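Local atomic coordinates of Bd3459 (Bdellovibrio bacteriovorus, PDB entry 5CEC), a protein that acts as a predatory endopeptidase of the peptidase S13 family, probably cleaving peptide bonds next to D-Ala, and is bound by the immunity protein Bd3460. Residues K65-S70 with Y302-C307; S360-K365 with D387-R392. The protein carries 1 engineered substitution. All coordinates share one frame; numbering follows the deposited sequence.

Contact 1 (K65-S70 with Y302-C307); sequences KFPLAS and YNEATC
Two main-chain hydrogen bonds join strand 65-67 to strand 304-306 as a short antiparallel pair, and a third continues the pairing just past them. Phe66 and Ala305 form the hydrogen-bonded pair: Phe66 N gives a nearly straight bond to Ala305 O at 3.0 Å, arriving from above the carbonyl plane, and Ala305 N returns one to Phe66 O at 3.1 Å, within the plane. Beyond the non-hydrogen-bonded pair of Pro67 and Glu304, Leu68 N reaches Asn303 O at 3.1 Å. That carbonyl is gripped twice, because a water bonds to both Asn303 O and Ala69 N, each at 2.8 Å, and so carries the pairing one residue further towards Ser70. Ser70 bonds to Lys73 of helix 72-84; its position is consistent with that of the serine of an SxxK motif.

Among the apolar contacts, Leu68 matters most. Its CG sits beside the backbone N (chi1 -58°), which lays the branch over the peptide N of Ala305 and brings Leu68 CD1 to 3.8 Å from Ala305 CB.

Charge is handled at one edge. The Glu304 chain runs extended alongside the proline ring, pointing the same way, with Glu304 OE2 3.9 Å from Pro67 CG. Lys65 bends at chi3 (-72°); Lys65 NZ and Glu304 OE1 are 4.9 Å apart, not in contact, with a water bonded to both. NZ also bonds to Thr281 O and forms a salt bridge with Glu285.

Strand 284-285 flanks strand 304-306 on its other edge. Phe66 packs on strands 40-48 and 376-385, Cys307 is disulfide-bonded to Cys45, and Thr306 OG1 caps Met309 N at the start of helix 307-322.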
ATOM      1  N   LYS A  65     -13.841 -14.552 -13.600  1.00 20.05           N
ATOM      2  CA  LYS A  65     -12.967 -13.371 -13.506  1.00 18.47           C
ATOM      3  C   LYS A  65     -13.666 -12.212 -12.797  1.00 19.28           C
ATOM      4  O   LYS A  65     -14.826 -11.921 -13.096  1.00 19.41           O
ATOM      5  CB  LYS A  65     -12.476 -12.858 -14.863  1.00 20.58           C
ATOM      6  CG  LYS A  65     -11.529 -13.813 -15.584  1.00 22.89           C
ATOM      7  CD  LYS A  65     -10.856 -13.117 -16.774  1.00 24.97           C
ATOM      8  CE  LYS A  65     -11.788 -12.874 -17.936  1.00 27.66           C
ATOM      9  NZ  LYS A  65     -11.195 -12.021 -19.005  1.00 27.04           N
ATOM     10  N   PHE A  66     -12.936 -11.538 -11.891  1.00 17.58           N
ATOM     11  CA  PHE A  66     -13.406 -10.311 -11.223  1.00 17.85           C
ATOM     12  C   PHE A  66     -12.284  -9.285 -11.186  1.00 17.21           C
ATOM     13  O   PHE A  66     -11.102  -9.654 -11.289  1.00 16.83           O
ATOM     14  CB  PHE A  66     -13.870 -10.590  -9.800  1.00 17.63           C
ATOM     15  CG  PHE A  66     -15.035 -11.516  -9.724  1.00 18.22           C
ATOM     16  CD1 PHE A  66     -16.291 -11.081 -10.140  1.00 18.27           C
ATOM     17  CD2 PHE A  66     -14.873 -12.840  -9.325  1.00 17.86           C
ATOM     18  CE1 PHE A  66     -17.372 -11.915 -10.081  1.00 18.91           C
ATOM     19  CE2 PHE A  66     -15.960 -13.676  -9.269  1.00 18.14           C
ATOM     20  CZ  PHE A  66     -17.202 -13.226  -9.657  1.00 17.97           C
ATOM     21  N   PRO A  67     -12.630  -8.002 -11.013  1.00 16.40           N
ATOM     22  CA  PRO A  67     -11.586  -6.991 -10.846  1.00 16.50           C
ATOM     23  C   PRO A  67     -10.715  -7.257  -9.622  1.00 15.50           C
ATOM     24  O   PRO A  67     -11.242  -7.592  -8.565  1.00 15.96           O
ATOM     25  CB  PRO A  67     -12.364  -5.700 -10.687  1.00 17.00           C
ATOM     26  CG  PRO A  67     -13.700  -5.950 -11.284  1.00 19.50           C
ATOM     27  CD  PRO A  67     -13.979  -7.403 -11.019  1.00 18.11           C
ATOM     28  N   LEU A  68      -9.412  -7.145  -9.811  1.00 15.42           N
ATOM     29  CA  LEU A  68      -8.452  -7.436  -8.749  1.00 14.94           C
ATOM     30  C   LEU A  68      -8.017  -6.224  -7.953  1.00 14.70           C
ATOM     31  O   LEU A  68      -7.540  -6.352  -6.817  1.00 15.17           O
ATOM     32  CB  LEU A  68      -7.205  -8.054  -9.365  1.00 14.59           C
ATOM     33  CG  LEU A  68      -7.380  -9.338 -10.180  1.00 16.05           C
ATOM     34  CD1 LEU A  68      -6.029  -9.829 -10.668  1.00 16.48           C
ATOM     35  CD2 LEU A  68      -8.049 -10.400  -9.314  1.00 16.44           C
ATOM     36  N   ALA A  69      -8.060  -5.063  -8.582  1.00 15.00           N
ATOM     37  CA  ALA A  69      -7.409  -3.878  -8.004  1.00 15.21           C
ATOM     38  C   ALA A  69      -5.946  -4.210  -7.686  1.00 14.42           C
ATOM     39  O   ALA A  69      -5.319  -4.986  -8.423  1.00 14.30           O
ATOM     40  CB  ALA A  69      -8.177  -3.345  -6.785  1.00 16.58           C
ATOM     41  N   SER A  70      -5.399  -3.694  -6.584  1.00 14.32           N
ATOM     42  CA  SER A  70      -3.966  -3.801  -6.350  1.00 14.21           C
ATOM     43  C   SER A  70      -3.481  -5.184  -5.914  1.00 13.63           C
ATOM     44  O   SER A  70      -2.270  -5.372  -5.806  1.00 13.62           O
ATOM     45  CB  SER A  70      -3.459  -2.716  -5.379  1.00 14.56           C
ATOM     46  OG  SER A  70      -3.439  -1.442  -6.009  1.00 16.03           O
ATOM     47  N   TYR A 302     -10.040  -2.812 -16.131  1.00 23.65           N
ATOM     48  CA  TYR A 302      -9.338  -3.255 -14.914  1.00 24.11           C
ATOM     49  C   TYR A 302      -8.711  -4.617 -15.183  1.00 22.65           C
ATOM     50  O   TYR A 302      -9.306  -5.465 -15.873  1.00 25.83           O
ATOM     51  CB  TYR A 302     -10.300  -3.390 -13.725  1.00 26.76           C
ATOM     52  CG  TYR A 302     -10.852  -2.075 -13.219  1.00 26.71           C
ATOM     53  CD1 TYR A 302     -10.091  -1.241 -12.443  1.00 26.00           C
ATOM     54  CD2 TYR A 302     -12.125  -1.642 -13.594  1.00 31.13           C
ATOM     55  CE1 TYR A 302     -10.581  -0.037 -11.962  1.00 29.18           C
ATOM     56  CE2 TYR A 302     -12.619  -0.415 -13.164  1.00 33.66           C
ATOM     57  CZ  TYR A 302     -11.837   0.393 -12.346  1.00 32.00           C
ATOM     58  OH  TYR A 302     -12.325   1.617 -11.924  1.00 36.55           O
ATOM     59  N   ASN A 303      -7.549  -4.875 -14.592  1.00 17.84           N
ATOM     60  CA  ASN A 303      -7.041  -6.229 -14.560  1.00 17.38           C
ATOM     61  C   ASN A 303      -8.088  -7.104 -13.865  1.00 17.07           C
ATOM     62  O   ASN A 303      -8.647  -6.732 -12.830  1.00 17.10           O
ATOM     63  CB  ASN A 303      -5.769  -6.313 -13.722  1.00 17.18           C
ATOM     64  CG  ASN A 303      -4.571  -5.627 -14.340  1.00 16.25           C
ATOM     65  OD1 ASN A 303      -4.542  -5.261 -15.505  1.00 17.83           O
ATOM     66  ND2 ASN A 303      -3.543  -5.444 -13.522  1.00 15.86           N
ATOM     67  N   GLU A 304      -8.336  -8.279 -14.439  1.00 18.22           N
ATOM     68  CA  GLU A 304      -9.251  -9.245 -13.848  1.00 17.64           C
ATOM     69  C   GLU A 304      -8.627 -10.614 -13.838  1.00 17.98           C
ATOM     70  O   GLU A 304      -7.838 -10.950 -14.721  1.00 18.94           O
ATOM     71  CB  GLU A 304     -10.585  -9.304 -14.601  1.00 19.69           C
ATOM     72  CG  GLU A 304     -11.339  -7.979 -14.652  1.00 21.05           C
ATOM     73  CD  GLU A 304     -12.789  -8.150 -15.037  1.00 27.64           C
ATOM     74  OE1 GLU A 304     -13.148  -9.231 -15.493  1.00 33.83           O
ATOM     75  OE2 GLU A 304     -13.552  -7.181 -14.967  1.00 34.78           O
ATOM     76  N   ALA A 305      -9.002 -11.401 -12.840  1.00 16.02           N
ATOM     77  CA  ALA A 305      -8.616 -12.815 -12.814  1.00 16.62           C
ATOM     78  C   ALA A 305      -9.542 -13.573 -11.904  1.00 16.97           C
ATOM     79  O   ALA A 305     -10.359 -12.984 -11.167  1.00 17.25           O
ATOM     80  CB  ALA A 305      -7.181 -12.994 -12.324  1.00 17.89           C
ATOM     81  N   THR A 306      -9.421 -14.895 -11.943  1.00 17.22           N
ATOM     82  CA  THR A 306     -10.197 -15.738 -11.058  1.00 16.85           C
ATOM     83  C   THR A 306      -9.557 -15.814  -9.674  1.00 16.93           C
ATOM     84  O   THR A 306      -8.351 -15.669  -9.514  1.00 16.87           O
ATOM     85  CB  THR A 306     -10.376 -17.150 -11.636  1.00 18.39           C
ATOM     86  OG1 THR A 306      -9.125 -17.835 -11.592  1.00 19.58           O
ATOM     87  CG2 THR A 306     -10.921 -17.130 -13.084  1.00 19.37           C
ATOM     88  N   CYS A 307     -10.382 -16.144  -8.692  1.00 17.40           N
ATOM     89  CA  CYS A 307      -9.918 -16.360  -7.328  1.00 18.06           C
ATOM     90  C   CYS A 307      -8.932 -17.559  -7.329  1.00 17.30           C
ATOM     91  O   CYS A 307      -7.885 -17.501  -6.685  1.00 17.83           O
ATOM     92  CB  CYS A 307     -11.107 -16.590  -6.415  1.00 20.01           C
ATOM     93  SG  CYS A 307     -10.736 -16.474  -4.666  1.00 24.95           S
TER
HETATM   94  O   HOH W   1     -11.261  -9.318 -17.988  1.00 30.09           O
HETATM   95  O   HOH W   2      -8.079  -4.446 -11.274  1.00 22.47           O

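Contact 2 (S360-K365 with D387-R392); sequences SVNKAK and DYDKSR. With SO4 (sulfate ion), chain C.
Asn362, in the hairpin whose two-residue turn links strands 354-361 and 364-373, does most of the work here. The type I turn from Val361 to Ala364 presents the Asn362 backbone carbonyl to segment 387-392. Asn362 O takes Tyr388 N at 3.0 Å on a lone pair, a bond straight to 167° at the hydrogen. With CG anti to the backbone N (chi1 178°), the side chain brings Asn362 OD1 to 2.8 Å from Asp389 N, although that donor stands somewhat above the amide plane. These two bonds are the tight part of the contact.

Lys363 works further out. Its chain bends at chi2 and then runs extended, crossing Asp387 obliquely, until Lys363 NZ meets Asp387 OD1 at 2.7 Å on the anti lone pair in a salt bridge. The other oxygen, OD2, bonds to Met38 N and His385 NE2. On the looser side, beside exposed Lys390, the Asp389 carboxylate is the less fixed piece, with two conformers; in the one given it stacks on the Asn362 amide, the planes 24° apart, and Asn362 ND2 and Asp389 OD2 approach to 3.0 Å at an angle too poor for a hydrogen bond. Arg392 NH1 makes only a long salt bridge, 4.0 Å, with Asp389 OD1, but is steadied by a 3.1 Å bond from Arg392 NH1 to Tyr388 O, with CD over the Tyr388 ring.

Just before the turn, on strand 354-361, Ser360 OG bonds to O2 of a sulfate at 2.8 Å; Ser70, Ser251 and Thr358 hold the same ion, consistent with its marking the active site. The Tyr388 ring stacks on Trp395 of helix 394-411 and packs on Met72 of Bd3460, while Lys390 O bonds to Asn94 of Bd3460. The loop connects strand 376-385 to that helix and faces Bd3460.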
ATOM      1  N   SER A 360      -8.271  -1.864  -3.818  1.00 13.43           N
ATOM      2  CA  SER A 360      -9.458  -1.026  -3.818  1.00 14.17           C
ATOM      3  C   SER A 360      -9.612  -0.338  -5.173  1.00 14.32           C
ATOM      4  O   SER A 360      -8.717   0.401  -5.579  1.00 16.18           O
ATOM      5  CB  SER A 360      -9.316   0.063  -2.743  1.00 15.97           C
ATOM      6  OG  SER A 360      -8.823  -0.432  -1.521  1.00 18.35           O
ATOM      7  N   VAL A 361     -10.738  -0.583  -5.866  1.00 14.12           N
ATOM      8  CA  VAL A 361     -11.139   0.173  -7.085  1.00 15.04           C
ATOM      9  C   VAL A 361     -12.658   0.367  -7.008  1.00 15.21           C
ATOM     10  O   VAL A 361     -13.326  -0.152  -6.111  1.00 14.55           O
ATOM     11  CB  VAL A 361     -10.759  -0.545  -8.413  1.00 16.66           C
ATOM     12  CG1 VAL A 361      -9.261  -0.555  -8.649  1.00 18.27           C
ATOM     13  CG2 VAL A 361     -11.331  -1.953  -8.487  1.00 16.23           C
ATOM     14  N   ASN A 362     -13.216   1.134  -7.931  1.00 15.78           N
ATOM     15  CA  ASN A 362     -14.633   1.451  -7.885  1.00 16.69           C
ATOM     16  C   ASN A 362     -15.497   0.223  -7.560  1.00 15.76           C
ATOM     17  O   ASN A 362     -16.332   0.245  -6.652  1.00 15.80           O
ATOM     18  CB  ASN A 362     -15.042   2.086  -9.226  1.00 19.12           C
ATOM     19  CG  ASN A 362     -16.515   2.408  -9.305  1.00 19.47           C
ATOM     20  OD1 ASN A 362     -17.186   2.634  -8.318  1.00 21.95           O
ATOM     21  ND2 ASN A 362     -17.009   2.430 -10.503  1.00 22.30           N
ATOM     22  N   LYS A 363     -15.301  -0.841  -8.340  1.00 15.97           N
ATOM     23  CA  LYS A 363     -16.147  -2.026  -8.233  1.00 17.19           C
ATOM     24  C   LYS A 363     -15.604  -3.166  -7.423  1.00 15.48           C
ATOM     25  O   LYS A 363     -16.214  -4.246  -7.407  1.00 17.48           O
ATOM     26  CB  LYS A 363     -16.569  -2.518  -9.612  1.00 18.65           C
ATOM     27  CG  LYS A 363     -17.311  -1.504 -10.443  1.00 20.20           C
ATOM     28  CD  LYS A 363     -18.604  -1.070  -9.756  1.00 23.49           C
ATOM     29  CE  LYS A 363     -19.551  -0.321 -10.676  1.00 26.17           C
ATOM     30  NZ  LYS A 363     -20.752   0.175  -9.922  1.00 28.69           N
ATOM     31  N   ALA A 364     -14.501  -2.955  -6.700  1.00 14.83           N
ATOM     32  CA  ALA A 364     -13.955  -4.082  -5.929  1.00 14.73           C
ATOM     33  C   ALA A 364     -13.142  -3.675  -4.732  1.00 14.43           C
ATOM     34  O   ALA A 364     -12.438  -2.673  -4.760  1.00 14.54           O
ATOM     35  CB  ALA A 364     -13.081  -4.996  -6.802  1.00 15.82           C
ATOM     36  N   LYS A 365     -13.220  -4.514  -3.702  1.00 13.73           N
ATOM     37  CA  LYS A 365     -12.318  -4.458  -2.552  1.00 13.08           C
ATOM     38  C   LYS A 365     -11.766  -5.869  -2.430  1.00 12.90           C
ATOM     39  O   LYS A 365     -12.544  -6.844  -2.450  1.00 14.29           O
ATOM     40  CB  LYS A 365     -13.047  -4.043  -1.268  1.00 13.82           C
ATOM     41  CG  LYS A 365     -12.107  -3.638  -0.145  1.00 15.19           C
ATOM     42  CD  LYS A 365     -11.635  -2.185  -0.324  1.00 16.17           C
ATOM     43  CE  LYS A 365     -10.635  -1.758   0.748  1.00 18.46           C
ATOM     44  NZ  LYS A 365      -9.337  -2.433   0.470  1.00 19.56           N
ATOM     45  N   ASP A 387     -19.696  -0.691  -4.946  1.00 15.48           N
ATOM     46  CA  ASP A 387     -20.121   0.355  -5.907  1.00 16.63           C
ATOM     47  C   ASP A 387     -19.697   1.709  -5.325  1.00 16.42           C
ATOM     48  O   ASP A 387     -20.507   2.538  -4.891  1.00 17.02           O
ATOM     49  CB  ASP A 387     -21.623   0.313  -6.201  1.00 16.29           C
ATOM     50  CG  ASP A 387     -22.098  -1.036  -6.761  1.00 17.83           C
ATOM     51  OD1 ASP A 387     -21.945  -1.290  -7.973  1.00 21.05           O
ATOM     52  OD2 ASP A 387     -22.667  -1.845  -5.979  1.00 19.52           O
ATOM     53  N   TYR A 388     -18.379   1.902  -5.299  1.00 16.77           N
ATOM     54  CA  TYR A 388     -17.795   3.069  -4.668  1.00 19.12           C
ATOM     55  C   TYR A 388     -18.277   4.382  -5.317  1.00 20.97           C
ATOM     56  O   TYR A 388     -18.468   5.386  -4.600  1.00 23.18           O
ATOM     57  CB  TYR A 388     -16.285   2.855  -4.663  1.00 23.16           C
ATOM     58  CG  TYR A 388     -15.402   4.015  -4.438  1.00 26.52           C
ATOM     59  CD1 TYR A 388     -15.063   4.878  -5.491  1.00 31.52           C
ATOM     60  CD2 TYR A 388     -14.813   4.213  -3.208  1.00 27.91           C
ATOM     61  CE1 TYR A 388     -14.167   5.920  -5.299  1.00 35.80           C
ATOM     62  CE2 TYR A 388     -13.907   5.237  -3.012  1.00 29.60           C
ATOM     63  CZ  TYR A 388     -13.594   6.094  -4.055  1.00 32.96           C
ATOM     64  OH  TYR A 388     -12.717   7.136  -3.814  1.00 43.84           O
ATOM     65  N   ASP A 389     -18.559   4.343  -6.623  1.00 26.56           N
ATOM     66  CA  ASP A 389     -19.090   5.545  -7.275  0.50 31.05           C
ATOM     67  C   ASP A 389     -20.513   5.933  -6.796  1.00 30.24           C
ATOM     68  O   ASP A 389     -20.826   7.138  -6.757  1.00 37.05           O
ATOM     69  CB  ASP A 389     -18.933   5.477  -8.795  0.50 35.96           C
ATOM     70  CG  ASP A 389     -17.472   5.654  -9.232  0.50 37.18           C
ATOM     71  OD1 ASP A 389     -16.618   5.988  -8.377  0.50 38.17           O
ATOM     72  OD2 ASP A 389     -17.167   5.444 -10.420  0.50 42.80           O
ATOM     73  N   LYS A 390     -21.332   4.971  -6.377  1.00 28.06           N
ATOM     74  CA  LYS A 390     -22.666   5.249  -5.839  1.00 28.53           C
ATOM     75  C   LYS A 390     -22.538   5.615  -4.354  1.00 24.96           C
ATOM     76  O   LYS A 390     -23.267   6.456  -3.844  1.00 22.66           O
ATOM     77  CB  LYS A 390     -23.600   4.031  -5.992  1.00 33.02           C
ATOM     78  CG  LYS A 390     -24.026   3.662  -7.418  1.00 40.14           C
ATOM     79  CD  LYS A 390     -25.040   4.654  -7.977  1.00 42.72           C
ATOM     80  CE  LYS A 390     -25.575   4.251  -9.349  1.00 47.52           C
ATOM     81  NZ  LYS A 390     -24.494   4.105 -10.365  1.00 51.74           N
ATOM     82  N   SER A 391     -21.617   4.949  -3.668  1.00 21.06           N
ATOM     83  CA  SER A 391     -21.482   5.131  -2.246  1.00 20.89           C
ATOM     84  C   SER A 391     -20.061   4.896  -1.808  1.00 17.40           C
ATOM     85  O   SER A 391     -19.574   3.767  -1.732  1.00 16.56           O
ATOM     86  CB  SER A 391     -22.450   4.236  -1.492  1.00 30.80           C
ATOM     87  OG  SER A 391     -22.109   2.916  -1.654  1.00 36.40           O
ATOM     88  N   ARG A 392     -19.395   5.989  -1.490  1.00 16.61           N
ATOM     89  CA  ARG A 392     -17.963   5.929  -1.157  1.00 16.50           C
ATOM     90  C   ARG A 392     -17.732   5.141   0.113  1.00 14.71           C
ATOM     91  O   ARG A 392     -16.623   4.681   0.310  1.00 16.70           O
ATOM     92  CB  ARG A 392     -17.403   7.347  -1.036  1.00 19.10           C
ATOM     93  CG  ARG A 392     -17.518   8.153  -2.320  1.00 23.49           C
ATOM     94  CD  ARG A 392     -16.490   7.801  -3.350  1.00 26.68           C
ATOM     95  NE  ARG A 392     -16.381   8.861  -4.370  1.00 35.14           N
ATOM     96  CZ  ARG A 392     -17.212   9.073  -5.401  1.00 37.45           C
ATOM     97  NH1 ARG A 392     -18.284   8.324  -5.624  1.00 43.90           N
ATOM     98  NH2 ARG A 392     -16.952  10.048  -6.238  1.00 41.06           N
TER
HETATM   99  S   SO4 C 501      -4.679  -0.338  -1.945  1.00 22.64           S
HETATM  100  O1  SO4 C 501      -4.421   0.906  -1.159  1.00 26.41           O
HETATM  101  O2  SO4 C 501      -6.082  -0.772  -1.877  1.00 27.93           O
HETATM  102  O3  SO4 C 501      -4.175  -0.091  -3.382  1.00 25.56           O
HETATM  103  O4  SO4 C 501      -3.801  -1.413  -1.457  1.00 24.06           O

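Contact 1 is partly buried and relies on backbone pairing with Leu68 packed across it, whereas contact 2 is a surface contact in which one main-chain bond, one bond to a side-chain carbonyl and a salt bridge join the hairpin turn of the six-stranded sheet to a loop. Contact 1 belongs to a different, three-stranded antiparallel sheet. They meet directly, with Ala69 CB 3.5 Å from Val361 CG1 and Tyr302 CE1 3.6 Å from Val361 CB. Of the two, contact 2 alone reaches Bd3460. Ser70 and Ser360 bind the same sulfate, so both contacts border one probable catalytic pocket.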